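Local coordinates for protein Niban 2 (Homo sapiens, PDB 7CTP) that may suppress apoptosis and promote melanoma cell invasion, as a PH-domain protein of the Niban family whose full-length form is N-myristoylated, at residues A[38-43]-A[302-307]; A[313-318]-A[528-533]; A[355-360]-A[434-439]; A[394-399]-A[439-444]. All blocks are in the same frame, centred on the assembly; numbering follows the deposited sequence.

Contact 1 of 4, residues A[38-43]-A[302-307]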
loop_
_atom_site.group_PDB
_atom_site.type_symbol
_atom_site.label_atom_id
_atom_site.label_comp_id
_atom_site.label_asym_id
_atom_site.label_seq_id
_atom_site.Cartn_x
_atom_site.Cartn_y
_atom_site.Cartn_z
ATOM N N ALA A 38 -2.694 13.092 -15.218
ATOM C CA ALA A 38 -3.123 13.116 -13.825
ATOM C C ALA A 38 -3.482 14.527 -13.382
ATOM O O ALA A 38 -4.451 14.724 -12.633
ATOM C CB ALA A 38 -2.028 12.543 -12.925
ATOM N N LEU A 39 -2.695 15.517 -13.817
ATOM C CA LEU A 39 -2.980 16.911 -13.484
ATOM C C LEU A 39 -4.308 17.350 -14.082
ATOM O O LEU A 39 -5.141 17.961 -13.398
ATOM C CB LEU A 39 -1.845 17.807 -13.980
ATOM C CG LEU A 39 -1.999 19.311 -13.716
ATOM C CD1 LEU A 39 -1.985 19.589 -12.222
ATOM C CD2 LEU A 39 -0.872 20.069 -14.412
ATOM N N PHE A 40 -4.530 17.039 -15.359
ATOM C CA PHE A 40 -5.796 17.400 -15.990
ATOM C C PHE A 40 -6.981 16.757 -15.273
ATOM O O PHE A 40 -8.005 17.411 -15.032
ATOM C CB PHE A 40 -5.797 16.999 -17.462
ATOM C CG PHE A 40 -7.129 17.193 -18.116
ATOM C CD1 PHE A 40 -7.530 18.453 -18.524
ATOM C CD2 PHE A 40 -8.001 16.126 -18.281
ATOM C CE1 PHE A 40 -8.768 18.643 -19.109
ATOM C CE2 PHE A 40 -9.243 16.315 -18.866
ATOM C CZ PHE A 40 -9.620 17.577 -19.285
ATOM N N ASN A 41 -6.877 15.465 -14.945
ATOM C CA ASN A 41 -8.011 14.787 -14.312
ATOM C C ASN A 41 -8.328 15.390 -12.950
ATOM O O ASN A 41 -9.502 15.546 -12.582
ATOM C CB ASN A 41 -7.736 13.289 -14.176
ATOM C CG ASN A 41 -7.719 12.571 -15.514
ATOM O OD1 ASN A 41 -8.368 12.995 -16.472
ATOM N ND2 ASN A 41 -6.981 11.467 -15.578
ATOM N N SER A 42 -7.294 15.732 -12.184
ATOM C CA SER A 42 -7.509 16.309 -10.864
ATOM C C SER A 42 -8.113 17.697 -10.995
ATOM O O SER A 42 -9.072 18.040 -10.291
ATOM C CB SER A 42 -6.196 16.357 -10.081
ATOM O OG SER A 42 -6.360 17.015 -8.827
ATOM N N MET A 43 -7.582 18.501 -11.917
ATOM C CA MET A 43 -8.123 19.844 -12.096
ATOM C C MET A 43 -9.545 19.803 -12.629
ATOM O O MET A 43 -10.372 20.643 -12.255
ATOM C CB MET A 43 -7.229 20.660 -13.019
ATOM C CG MET A 43 -5.932 21.030 -12.364
ATOM S SD MET A 43 -4.982 22.116 -13.424
ATOM C CE MET A 43 -5.986 23.616 -13.358
ATOM N N ALA A 302 -2.199 26.530 -16.159
ATOM C CA ALA A 302 -2.786 27.659 -16.871
ATOM C C ALA A 302 -3.429 27.207 -18.176
ATOM O O ALA A 302 -4.527 27.663 -18.526
ATOM C CB ALA A 302 -1.729 28.727 -17.132
ATOM N N VAL A 303 -2.767 26.300 -18.902
ATOM C CA VAL A 303 -3.329 25.808 -20.158
ATOM C C VAL A 303 -4.588 24.987 -19.894
ATOM O O VAL A 303 -5.601 25.134 -20.591
ATOM C CB VAL A 303 -2.279 25.003 -20.944
ATOM C CG1 VAL A 303 -2.925 24.348 -22.154
ATOM C CG2 VAL A 303 -1.105 25.912 -21.363
ATOM N N ILE A 304 -4.542 24.110 -18.884
ATOM C CA ILE A 304 -5.708 23.286 -18.545
ATOM C C ILE A 304 -6.899 24.158 -18.161
ATOM O O ILE A 304 -8.036 23.911 -18.588
ATOM C CB ILE A 304 -5.361 22.301 -17.412
ATOM C CG1 ILE A 304 -4.434 21.200 -17.926
ATOM C CG2 ILE A 304 -6.641 21.720 -16.792
ATOM C CD1 ILE A 304 -3.665 20.475 -16.813
ATOM N N ARG A 305 -6.659 25.176 -17.329
ATOM C CA ARG A 305 -7.750 26.024 -16.860
ATOM C C ARG A 305 -8.354 26.814 -18.013
ATOM O O ARG A 305 -9.580 26.936 -18.115
ATOM C CB ARG A 305 -7.246 26.966 -15.763
ATOM C CG ARG A 305 -8.309 27.399 -14.766
ATOM C CD ARG A 305 -7.722 28.381 -13.746
ATOM N NE ARG A 305 -6.632 27.811 -12.951
ATOM C CZ ARG A 305 -6.801 26.991 -11.917
ATOM N NH1 ARG A 305 -5.750 26.548 -11.241
ATOM N NH2 ARG A 305 -8.022 26.614 -11.552
ATOM N N THR A 306 -7.504 27.338 -18.896
ATOM C CA THR A 306 -7.978 28.134 -20.026
ATOM C C THR A 306 -8.692 27.270 -21.062
ATOM O O THR A 306 -9.756 27.646 -21.577
ATOM C CB THR A 306 -6.801 28.861 -20.673
ATOM O OG1 THR A 306 -6.183 29.714 -19.702
ATOM C CG2 THR A 306 -7.267 29.697 -21.855
ATOM N N ASP A 307 -8.117 26.115 -21.391
ATOM C CA ASP A 307 -8.560 25.314 -22.522
ATOM C C ASP A 307 -9.399 24.111 -22.117
ATOM O O ASP A 307 -9.663 23.254 -22.963
ATOM C CB ASP A 307 -7.357 24.844 -23.340
ATOM C CG ASP A 307 -6.685 25.977 -24.094
ATOM O OD1 ASP A 307 -7.356 27.004 -24.340
ATOM O OD2 ASP A 307 -5.490 25.839 -24.432
#
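Ile-304 of helix 260-337 points at helix 10-48 and meets Leu-39, Phe-40 and Met-43, one turn of that helix. Its CB already lies 4.0 Å from SD of Met-43. There the side chain forks. CG2, anti to the backbone N, is wedged between two partners: it sits 3.8 Å from CD1 of Phe-40 and equally far from SD of Met-43. The other branch starts at CG1, 4.2 Å from the same Phe-40 CD1, and ends in CD1, which reaches Leu-39 and lies 3.7 Å from its CG, with Leu-39 CD2 just as near. Both branches are thus engaged, so that Ile-304 meets only carbon and the Met-43 sulfur across the contact.

Met-43 carries the contact on toward the surface. Its chain bends at the last torsion (chi3 69°), which brings CE over one face of the Arg-305 guanidinium, off-centre toward the rim and 3.6 Å from NH1. The two side chains cross at about a right angle. NH1 also hydrogen-bonds a glycerol that probably comes from the crystallisation liquor. Phe-529 also packs on Ile-304, while Met-308 and Ile-311 extend the cover of Phe-40.

No hydrogen bond spans the two segments. Their axes approach to 10.3 Å and run in the same general direction, 47° apart: apolar helix-helix packing that joins helix 10-48, near the N terminus, to the long helix 260-337 of this largely helical Niban fragment.

Contact 2 of 4, residues A[313-318]-A[528-533]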
loop_
_atom_site.group_PDB
_atom_site.type_symbol
_atom_site.label_atom_id
_atom_site.label_comp_id
_atom_site.label_asym_id
_atom_site.label_seq_id
_atom_site.Cartn_x
_atom_site.Cartn_y
_atom_site.Cartn_z
ATOM N N THR A 313 -13.515 18.262 -25.220
ATOM C CA THR A 313 -14.046 17.982 -26.551
ATOM C C THR A 313 -13.100 17.097 -27.350
ATOM O O THR A 313 -13.524 16.139 -28.012
ATOM C CB THR A 313 -14.289 19.300 -27.280
ATOM O OG1 THR A 313 -15.335 20.008 -26.606
ATOM C CG2 THR A 313 -14.660 19.056 -28.730
ATOM N N SER A 314 -11.805 17.408 -27.298
ATOM C CA SER A 314 -10.825 16.624 -28.038
ATOM C C SER A 314 -10.728 15.212 -27.473
ATOM O O SER A 314 -10.650 14.234 -28.227
ATOM C CB SER A 314 -9.468 17.327 -28.010
ATOM O OG SER A 314 -8.401 16.417 -28.205
ATOM N N LYS A 315 -10.754 15.092 -26.142
ATOM C CA LYS A 315 -10.738 13.780 -25.497
ATOM C C LYS A 315 -11.944 12.946 -25.927
ATOM O O LYS A 315 -11.810 11.763 -26.268
ATOM C CB LYS A 315 -10.690 13.954 -23.974
ATOM C CG LYS A 315 -10.148 12.740 -23.200
ATOM C CD LYS A 315 -9.884 13.051 -21.709
ATOM C CE LYS A 315 -8.607 13.886 -21.477
ATOM N NZ LYS A 315 -7.469 13.124 -20.823
ATOM N N GLU A 316 -13.128 13.567 -25.968
ATOM C CA GLU A 316 -14.344 12.844 -26.344
ATOM C C GLU A 316 -14.326 12.439 -27.815
ATOM O O GLU A 316 -14.833 11.368 -28.173
ATOM C CB GLU A 316 -15.572 13.697 -26.016
ATOM C CG GLU A 316 -16.938 13.102 -26.403
ATOM C CD GLU A 316 -17.092 11.618 -26.073
ATOM O OE1 GLU A 316 -17.559 10.866 -26.958
ATOM O OE2 GLU A 316 -16.772 11.208 -24.934
ATOM N N HIS A 317 -13.737 13.266 -28.683
ATOM C CA HIS A 317 -13.631 12.891 -30.090
ATOM C C HIS A 317 -12.719 11.682 -30.263
ATOM O O HIS A 317 -13.043 10.748 -31.003
ATOM C CB HIS A 317 -13.130 14.070 -30.922
ATOM C CG HIS A 317 -13.030 13.781 -32.389
ATOM N ND1 HIS A 317 -11.823 13.685 -33.050
ATOM C CD2 HIS A 317 -13.987 13.569 -33.323
ATOM C CE1 HIS A 317 -12.042 13.424 -34.327
ATOM N NE2 HIS A 317 -13.346 13.351 -34.519
ATOM N N LEU A 318 -11.563 11.690 -29.590
ATOM C CA LEU A 318 -10.685 10.523 -29.613
ATOM C C LEU A 318 -11.407 9.291 -29.084
ATOM O O LEU A 318 -11.338 8.210 -29.683
ATOM C CB LEU A 318 -9.429 10.806 -28.790
ATOM C CG LEU A 318 -8.433 9.673 -28.544
ATOM C CD1 LEU A 318 -7.809 9.194 -29.851
ATOM C CD2 LEU A 318 -7.366 10.155 -27.559
ATOM N N ARG A 528 0.148 16.655 -23.730
ATOM C CA ARG A 528 0.504 16.387 -22.337
ATOM C C ARG A 528 -0.711 16.022 -21.500
ATOM O O ARG A 528 -0.553 15.490 -20.395
ATOM C CB ARG A 528 1.197 17.594 -21.693
ATOM C CG ARG A 528 2.586 17.921 -22.227
ATOM C CD ARG A 528 3.555 16.740 -22.138
ATOM N NE ARG A 528 3.871 16.277 -20.781
ATOM C CZ ARG A 528 4.880 16.741 -20.040
ATOM N NH1 ARG A 528 5.658 17.714 -20.508
ATOM N NH2 ARG A 528 5.113 16.236 -18.826
ATOM N N PHE A 529 -1.922 16.288 -21.996
ATOM C CA PHE A 529 -3.129 16.077 -21.205
ATOM C C PHE A 529 -4.003 14.959 -21.733
ATOM O O PHE A 529 -4.937 14.552 -21.035
ATOM C CB PHE A 529 -3.964 17.360 -21.152
ATOM C CG PHE A 529 -3.139 18.574 -20.908
ATOM C CD1 PHE A 529 -2.311 18.643 -19.797
ATOM C CD2 PHE A 529 -3.138 19.616 -21.815
ATOM C CE1 PHE A 529 -1.506 19.751 -19.586
ATOM C CE2 PHE A 529 -2.340 20.739 -21.605
ATOM C CZ PHE A 529 -1.526 20.804 -20.494
ATOM N N ILE A 530 -3.729 14.479 -22.941
ATOM C CA ILE A 530 -4.517 13.446 -23.604
ATOM C C ILE A 530 -3.556 12.402 -24.142
ATOM O O ILE A 530 -2.663 12.728 -24.930
ATOM C CB ILE A 530 -5.376 14.018 -24.746
ATOM C CG1 ILE A 530 -6.297 15.126 -24.222
ATOM C CG2 ILE A 530 -6.159 12.890 -25.431
ATOM C CD1 ILE A 530 -7.098 15.814 -25.304
ATOM N N LEU A 531 -3.748 11.144 -23.729
ATOM C CA LEU A 531 -2.954 10.024 -24.220
ATOM C C LEU A 531 -3.873 8.989 -24.855
ATOM O O LEU A 531 -4.923 8.667 -24.293
ATOM C CB LEU A 531 -2.168 9.370 -23.076
ATOM C CG LEU A 531 -1.014 10.193 -22.507
ATOM C CD1 LEU A 531 -0.472 9.571 -21.222
ATOM C CD2 LEU A 531 0.083 10.310 -23.544
ATOM N N VAL A 532 -3.473 8.470 -26.019
ATOM C CA VAL A 532 -4.254 7.413 -26.668
ATOM C C VAL A 532 -4.499 6.273 -25.692
ATOM O O VAL A 532 -5.626 5.787 -25.530
ATOM C CB VAL A 532 -3.541 6.907 -27.933
ATOM C CG1 VAL A 532 -4.211 5.633 -28.434
ATOM C CG2 VAL A 532 -3.546 7.970 -29.020
ATOM N N GLU A 533 -3.443 5.842 -25.007
ATOM C CA GLU A 533 -3.564 4.682 -24.136
ATOM C C GLU A 533 -4.543 4.931 -22.993
ATOM O O GLU A 533 -5.390 4.081 -22.697
ATOM C CB GLU A 533 -2.198 4.299 -23.593
ATOM C CG GLU A 533 -2.221 2.997 -22.848
ATOM C CD GLU A 533 -2.258 1.775 -23.747
ATOM O OE1 GLU A 533 -1.763 1.858 -24.891
ATOM O OE2 GLU A 533 -2.768 0.726 -23.287
HETATM O O HOH W 1 -6.191 10.663 -21.935
#
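Lys-315 donates from NZ to the carbonyl O of Phe-529 at 2.9 Å, the one direct hydrogen bond between helix 260-337 and the segment 528-533. The ammonium nitrogen lies in the carbonyl plane, with a C=O...N angle of 149°. Two bends in the lysine chain place it there: chi3 (-75°) turns CE back toward Ile-530, and the unusual chi4 (-110°) swings NZ to the carbonyl. A water takes a second bond from NZ at 3.0 Å and also accepts from the backbone N of Leu-531, so the lysine grips the chain on both sides of Ile-530, once directly and once through solvent.

Ile-530, between the two gripped residues, packs on the same helix. Its CG1 lies 3.8 Å from CE of Lys-315, the two side chains sliding past each other in opposite directions. CG2 meets CD2 of Leu-318 at 3.7 Å, again with the side chains antiparallel. The far methyl, CD1, presses against Ser-314 OG at 3.2 Å; this buried hydroxyl has no polar partner in the model.

Farther out, Phe-40 of helix 10-48 packs on the lysine as well as on Phe-529, whose ring is directed away from 313-318. Thr-535 backs both Ile-530 and Leu-318, and Phe-518 adds to the cover of Leu-318.

Leu-531 is the N-cap residue of helix 532-555, and its carbonyl O bonds Thr-535 OG1 within the first turn. A lysine hydrogen bond to a main-chain carbonyl and the packing of Ile-530 thus hold the N-cap region of the C-terminal helix against helix 260-337.

Contact 3 of 4, residues A[355-360]-A[434-439]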
loop_
_atom_site.group_PDB
_atom_site.type_symbol
_atom_site.label_atom_id
_atom_site.label_comp_id
_atom_site.label_asym_id
_atom_site.label_seq_id
_atom_site.Cartn_x
_atom_site.Cartn_y
_atom_site.Cartn_z
ATOM N N GLN A 355 -17.065 -7.113 8.080
ATOM C CA GLN A 355 -16.785 -7.548 9.445
ATOM C C GLN A 355 -15.735 -6.658 10.092
ATOM O O GLN A 355 -15.851 -6.305 11.272
ATOM C CB GLN A 355 -16.333 -9.007 9.453
ATOM C CG GLN A 355 -17.444 -9.989 9.149
ATOM C CD GLN A 355 -16.948 -11.412 9.043
ATOM O OE1 GLN A 355 -15.747 -11.657 8.981
ATOM N NE2 GLN A 355 -17.875 -12.359 9.016
ATOM N N GLY A 356 -14.707 -6.277 9.334
ATOM C CA GLY A 356 -13.654 -5.450 9.897
ATOM C C GLY A 356 -14.136 -4.062 10.277
ATOM O O GLY A 356 -13.791 -3.540 11.341
ATOM N N PHE A 357 -14.942 -3.444 9.412
ATOM C CA PHE A 357 -15.456 -2.110 9.718
ATOM C C PHE A 357 -16.419 -2.155 10.897
ATOM O O PHE A 357 -16.435 -1.244 11.732
ATOM C CB PHE A 357 -16.132 -1.511 8.486
ATOM C CG PHE A 357 -15.177 -0.842 7.520
ATOM C CD1 PHE A 357 -14.322 -1.598 6.731
ATOM C CD2 PHE A 357 -15.144 0.536 7.397
ATOM C CE1 PHE A 357 -13.449 -0.994 5.848
ATOM C CE2 PHE A 357 -14.269 1.151 6.509
ATOM C CZ PHE A 357 -13.424 0.383 5.734
ATOM N N THR A 358 -17.220 -3.219 10.989
ATOM C CA THR A 358 -18.083 -3.390 12.154
ATOM C C THR A 358 -17.270 -3.596 13.431
ATOM O O THR A 358 -17.618 -3.056 14.490
ATOM C CB THR A 358 -19.045 -4.552 11.921
ATOM O OG1 THR A 358 -19.927 -4.214 10.846
ATOM C CG2 THR A 358 -19.865 -4.834 13.178
ATOM N N GLU A 359 -16.167 -4.348 13.348
ATOM C CA GLU A 359 -15.312 -4.532 14.517
ATOM C C GLU A 359 -14.682 -3.213 14.960
ATOM O O GLU A 359 -14.569 -2.951 16.162
ATOM C CB GLU A 359 -14.242 -5.587 14.228
ATOM C CG GLU A 359 -13.309 -5.895 15.410
ATOM C CD GLU A 359 -13.981 -6.682 16.542
ATOM O OE1 GLU A 359 -13.340 -6.838 17.601
ATOM O OE2 GLU A 359 -15.127 -7.146 16.373
ATOM N N VAL A 360 -14.275 -2.362 14.008
ATOM C CA VAL A 360 -13.792 -1.029 14.367
ATOM C C VAL A 360 -14.855 -0.281 15.168
ATOM O O VAL A 360 -14.566 0.335 16.201
ATOM C CB VAL A 360 -13.398 -0.243 13.106
ATOM C CG1 VAL A 360 -13.181 1.238 13.456
ATOM C CG2 VAL A 360 -12.144 -0.858 12.488
ATOM N N ILE A 434 -5.773 -0.422 6.046
ATOM C CA ILE A 434 -5.442 1.000 6.139
ATOM C C ILE A 434 -6.714 1.837 6.246
ATOM O O ILE A 434 -6.784 2.785 7.041
ATOM C CB ILE A 434 -4.566 1.432 4.944
ATOM C CG1 ILE A 434 -3.109 1.000 5.162
ATOM C CG2 ILE A 434 -4.626 2.947 4.735
ATOM C CD1 ILE A 434 -2.426 1.647 6.354
ATOM N N HIS A 435 -7.745 1.492 5.465
ATOM C CA HIS A 435 -9.021 2.192 5.587
ATOM C C HIS A 435 -9.591 2.045 6.994
ATOM O O HIS A 435 -10.162 2.996 7.539
ATOM C CB HIS A 435 -10.040 1.678 4.569
ATOM C CG HIS A 435 -9.764 2.077 3.151
ATOM N ND1 HIS A 435 -9.619 3.390 2.756
ATOM C CD2 HIS A 435 -9.646 1.330 2.026
ATOM C CE1 HIS A 435 -9.400 3.433 1.452
ATOM N NE2 HIS A 435 -9.412 2.196 0.985
ATOM N N MET A 436 -9.465 0.855 7.593
ATOM C CA MET A 436 -9.979 0.673 8.949
ATOM C C MET A 436 -9.258 1.581 9.933
ATOM O O MET A 436 -9.886 2.162 10.826
ATOM C CB MET A 436 -9.851 -0.789 9.383
ATOM C CG MET A 436 -10.796 -1.715 8.673
ATOM S SD MET A 436 -10.460 -3.427 9.133
ATOM C CE MET A 436 -11.040 -4.248 7.660
ATOM N N ARG A 437 -7.939 1.713 9.787
ATOM C CA ARG A 437 -7.178 2.596 10.664
ATOM C C ARG A 437 -7.625 4.041 10.492
ATOM O O ARG A 437 -7.813 4.770 11.475
ATOM C CB ARG A 437 -5.685 2.458 10.384
ATOM C CG ARG A 437 -4.789 3.113 11.433
ATOM C CD ARG A 437 -3.314 2.866 11.138
ATOM N NE ARG A 437 -2.862 3.612 9.955
ATOM C CZ ARG A 437 -1.587 3.777 9.624
ATOM N NH1 ARG A 437 -0.636 3.256 10.389
ATOM N NH2 ARG A 437 -1.262 4.468 8.533
ATOM N N GLU A 438 -7.813 4.463 9.241
ATOM C CA GLU A 438 -8.270 5.822 8.964
ATOM C C GLU A 438 -9.627 6.079 9.602
ATOM O O GLU A 438 -9.835 7.108 10.255
ATOM C CB GLU A 438 -8.330 6.048 7.451
ATOM C CG GLU A 438 -6.959 6.071 6.795
ATOM C CD GLU A 438 -7.019 5.965 5.280
ATOM O OE1 GLU A 438 -6.001 6.293 4.634
ATOM O OE2 GLU A 438 -8.064 5.544 4.738
ATOM N N GLN A 439 -10.565 5.148 9.432
ATOM C CA GLN A 439 -11.916 5.393 9.937
ATOM C C GLN A 439 -11.953 5.376 11.459
ATOM O O GLN A 439 -12.734 6.116 12.074
ATOM C CB GLN A 439 -12.892 4.383 9.350
ATOM C CG GLN A 439 -13.141 4.589 7.862
ATOM C CD GLN A 439 -13.343 6.055 7.500
ATOM O OE1 GLN A 439 -14.270 6.703 7.986
ATOM N NE2 GLN A 439 -12.477 6.580 6.641
#
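Phe-357 and Met-436 cross obliquely where helices 342-378 and 422-455 come together, and their CA atoms are the nearest pair, 6.2 Å apart. The methionine passes over one face of the phenylalanine ring: CG stands 3.9 Å from CE1 and 4.0 Å from CD1, so it is a methylene, not the sulfur, that covers this side. The ring's outer atoms reach two further residues of helix 422-455, CZ meeting CB of His-435 at 3.8 Å and CE2 meeting CG of Gln-439. The amide plane of Gln-439 comes within 15° of the ring plane although the side chains themselves cross at a slant.

Beyond CG, Met-436 runs out extended toward the opposing backbone. Its SD lies 3.9 Å from CA of Gly-356, and CE comes to 3.6 Å from that same CA. With no side chain on Gly-356, the methionine tip rests directly on the helix backbone. Val-360, one turn on, closes the other end with CG2 at 3.9 Å from Met-436 CB.

Around this core, Ser-483 and Arg-487 of helix 464-511 touch Phe-357, Val-486 touches Gln-439, and Tyr-479 OH hydrogen-bonds the carbonyl O of Phe-357. Every touching residue is buried and no hydrogen bond links the two segments. With axes 9.9 Å apart and only 24° from parallel, this is close, apolar packing of nearly parallel helices within a helical bundle that also takes in helix 464-511.

Contact 4 of 4, residues A[394-399]-A[439-444]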
loop_
_atom_site.group_PDB
_atom_site.type_symbol
_atom_site.label_atom_id
_atom_site.label_comp_id
_atom_site.label_asym_id
_atom_site.label_seq_id
_atom_site.Cartn_x
_atom_site.Cartn_y
_atom_site.Cartn_z
ATOM N N LEU A 394 -6.249 5.563 19.784
ATOM C CA LEU A 394 -6.827 4.227 19.632
ATOM C C LEU A 394 -6.509 3.617 18.269
ATOM O O LEU A 394 -6.214 2.419 18.171
ATOM C CB LEU A 394 -8.338 4.292 19.846
ATOM C CG LEU A 394 -9.149 3.015 19.640
ATOM C CD1 LEU A 394 -8.612 1.897 20.522
ATOM C CD2 LEU A 394 -10.614 3.285 19.937
ATOM N N ALA A 395 -6.552 4.423 17.208
ATOM C CA ALA A 395 -6.362 3.854 15.876
ATOM C C ALA A 395 -4.978 3.252 15.692
ATOM O O ALA A 395 -4.778 2.474 14.752
ATOM C CB ALA A 395 -6.610 4.906 14.798
ATOM N N TYR A 396 -4.027 3.580 16.565
ATOM C CA TYR A 396 -2.668 3.065 16.478
ATOM C C TYR A 396 -2.314 2.129 17.625
ATOM O O TYR A 396 -1.137 1.791 17.796
ATOM C CB TYR A 396 -1.677 4.230 16.422
ATOM C CG TYR A 396 -1.969 5.160 15.271
ATOM C CD1 TYR A 396 -1.466 4.897 14.002
ATOM C CD2 TYR A 396 -2.797 6.270 15.434
ATOM C CE1 TYR A 396 -1.751 5.719 12.939
ATOM C CE2 TYR A 396 -3.088 7.097 14.366
ATOM C CZ TYR A 396 -2.558 6.817 13.125
ATOM O OH TYR A 396 -2.841 7.631 12.053
ATOM N N HIS A 397 -3.299 1.709 18.416
ATOM C CA HIS A 397 -3.022 0.859 19.562
ATOM C C HIS A 397 -2.575 -0.507 19.063
ATOM O O HIS A 397 -3.317 -1.150 18.309
ATOM C CB HIS A 397 -4.258 0.725 20.447
ATOM C CG HIS A 397 -3.960 0.222 21.824
ATOM N ND1 HIS A 397 -3.683 -1.101 22.088
ATOM C CD2 HIS A 397 -3.892 0.866 23.012
ATOM C CE1 HIS A 397 -3.456 -1.254 23.381
ATOM N NE2 HIS A 397 -3.579 -0.074 23.966
ATOM N N PRO A 398 -1.384 -0.980 19.436
ATOM C CA PRO A 398 -0.867 -2.229 18.848
ATOM C C PRO A 398 -1.654 -3.471 19.227
ATOM O O PRO A 398 -1.516 -4.491 18.551
ATOM C CB PRO A 398 0.570 -2.309 19.381
ATOM C CG PRO A 398 0.873 -0.968 19.974
ATOM C CD PRO A 398 -0.432 -0.360 20.371
ATOM N N LEU A 399 -2.442 -3.441 20.297
ATOM C CA LEU A 399 -3.309 -4.565 20.636
ATOM C C LEU A 399 -4.750 -4.340 20.194
ATOM O O LEU A 399 -5.351 -5.213 19.558
ATOM C CB LEU A 399 -3.266 -4.822 22.150
ATOM C CG LEU A 399 -4.139 -5.950 22.702
ATOM C CD1 LEU A 399 -3.856 -7.266 21.992
ATOM C CD2 LEU A 399 -3.951 -6.103 24.213
ATOM N N GLN A 439 -10.565 5.148 9.432
ATOM C CA GLN A 439 -11.916 5.393 9.937
ATOM C C GLN A 439 -11.953 5.376 11.459
ATOM O O GLN A 439 -12.734 6.116 12.074
ATOM C CB GLN A 439 -12.892 4.383 9.350
ATOM C CG GLN A 439 -13.141 4.589 7.862
ATOM C CD GLN A 439 -13.343 6.055 7.500
ATOM O OE1 GLN A 439 -14.270 6.703 7.986
ATOM N NE2 GLN A 439 -12.477 6.580 6.641
ATOM N N MET A 440 -11.106 4.559 12.092
ATOM C CA MET A 440 -11.008 4.611 13.548
ATOM C C MET A 440 -10.425 5.942 14.009
ATOM O O MET A 440 -10.934 6.554 14.957
ATOM C CB MET A 440 -10.169 3.449 14.072
ATOM C CG MET A 440 -9.949 3.475 15.578
ATOM S SD MET A 440 -11.481 3.170 16.490
ATOM C CE MET A 440 -11.318 1.411 16.752
ATOM N N ASP A 441 -9.366 6.414 13.344
ATOM C CA ASP A 441 -8.785 7.698 13.724
ATOM C C ASP A 441 -9.789 8.824 13.532
ATOM O O ASP A 441 -9.883 9.730 14.368
ATOM C CB ASP A 441 -7.516 7.978 12.919
ATOM C CG ASP A 441 -6.685 9.115 13.510
ATOM O OD1 ASP A 441 -6.403 9.089 14.729
ATOM O OD2 ASP A 441 -6.292 10.027 12.742
ATOM N N ASN A 442 -10.553 8.778 12.444
ATOM C CA ASN A 442 -11.565 9.810 12.233
ATOM C C ASN A 442 -12.631 9.759 13.322
ATOM O O ASN A 442 -13.117 10.802 13.773
ATOM C CB ASN A 442 -12.204 9.661 10.855
ATOM C CG ASN A 442 -11.216 9.907 9.717
ATOM O OD1 ASN A 442 -10.087 10.356 9.941
ATOM N ND2 ASN A 442 -11.639 9.612 8.496
ATOM N N ALA A 443 -12.996 8.557 13.768
ATOM C CA ALA A 443 -14.033 8.437 14.791
ATOM C C ALA A 443 -13.573 9.040 16.112
ATOM O O ALA A 443 -14.322 9.786 16.762
ATOM C CB ALA A 443 -14.444 6.972 14.969
ATOM N N VAL A 444 -12.344 8.734 16.534
ATOM C CA VAL A 444 -11.882 9.258 17.816
ATOM C C VAL A 444 -11.579 10.748 17.713
ATOM O O VAL A 444 -11.829 11.502 18.659
ATOM C CB VAL A 444 -10.677 8.457 18.342
ATOM C CG1 VAL A 444 -11.083 7.002 18.572
ATOM C CG2 VAL A 444 -9.500 8.571 17.402
HETATM O O HOH W 2 -6.009 7.358 16.904
HETATM O O HOH W 3 -3.641 10.039 12.502
#
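Ala-395, in a short 3-10 turn, brings its CA to 5.0 Å from that of Asp-441 on helix 422-455, close enough for the alanine methyl to rest on the helix backbone. That CB lies 3.5 Å from the backbone N of Asp-441, while Met-440 CG packs 3.6 Å from the CA of Ala-395.

Met-440 then bends at chi2 (68°), which turns SD toward Leu-394: SD stands 3.6 Å from Leu-394 CD2, and CE follows alongside the same methyl. Val-444, one turn further, touches CD2 through its CG1 at 4.0 Å.

The polar side is built on the Asp-441 carboxylate, inclined 70° to the Tyr-396 ring. One water accepts from Ala-395 N and donates to OD1 at 2.8 Å; another donates to OD2 and lies 2.6 Å from Tyr-396 OH. OD1 also forms a salt bridge with Arg-60, a second partner that would be expected to stabilise the negative charge. Val-360 and Val-363 of helix 342-378 back Met-440.

A loop between helices 384-391 and 402-405 is thus docked on a long helix by apolar packing of Leu-394 and Ala-395 together with water bridges to a carboxylate.

In the fold
From the N terminus, helix 10-48 supplies the first half of contact 1, which closes only at 302-307, after the PH domain and several helices have gone by. Further along helix 260-337, contact 2 opens and waits until 528-533, thereby enclosing contacts 3 and 4. Those two cross, share Gln-439, and tie helix 342-378 and the loop between helices 384-391 and 402-405 to helix 422-455; their centres lie 9 Å apart. Contacts 1 and 2 follow in series yet touch through Phe-40, Ile-304, Lys-315 and Phe-529, tying helix 10-48, helix 260-337 and the lead-in to the C-terminal helix together. The two pairs are separate, with centres at least 35 Å apart.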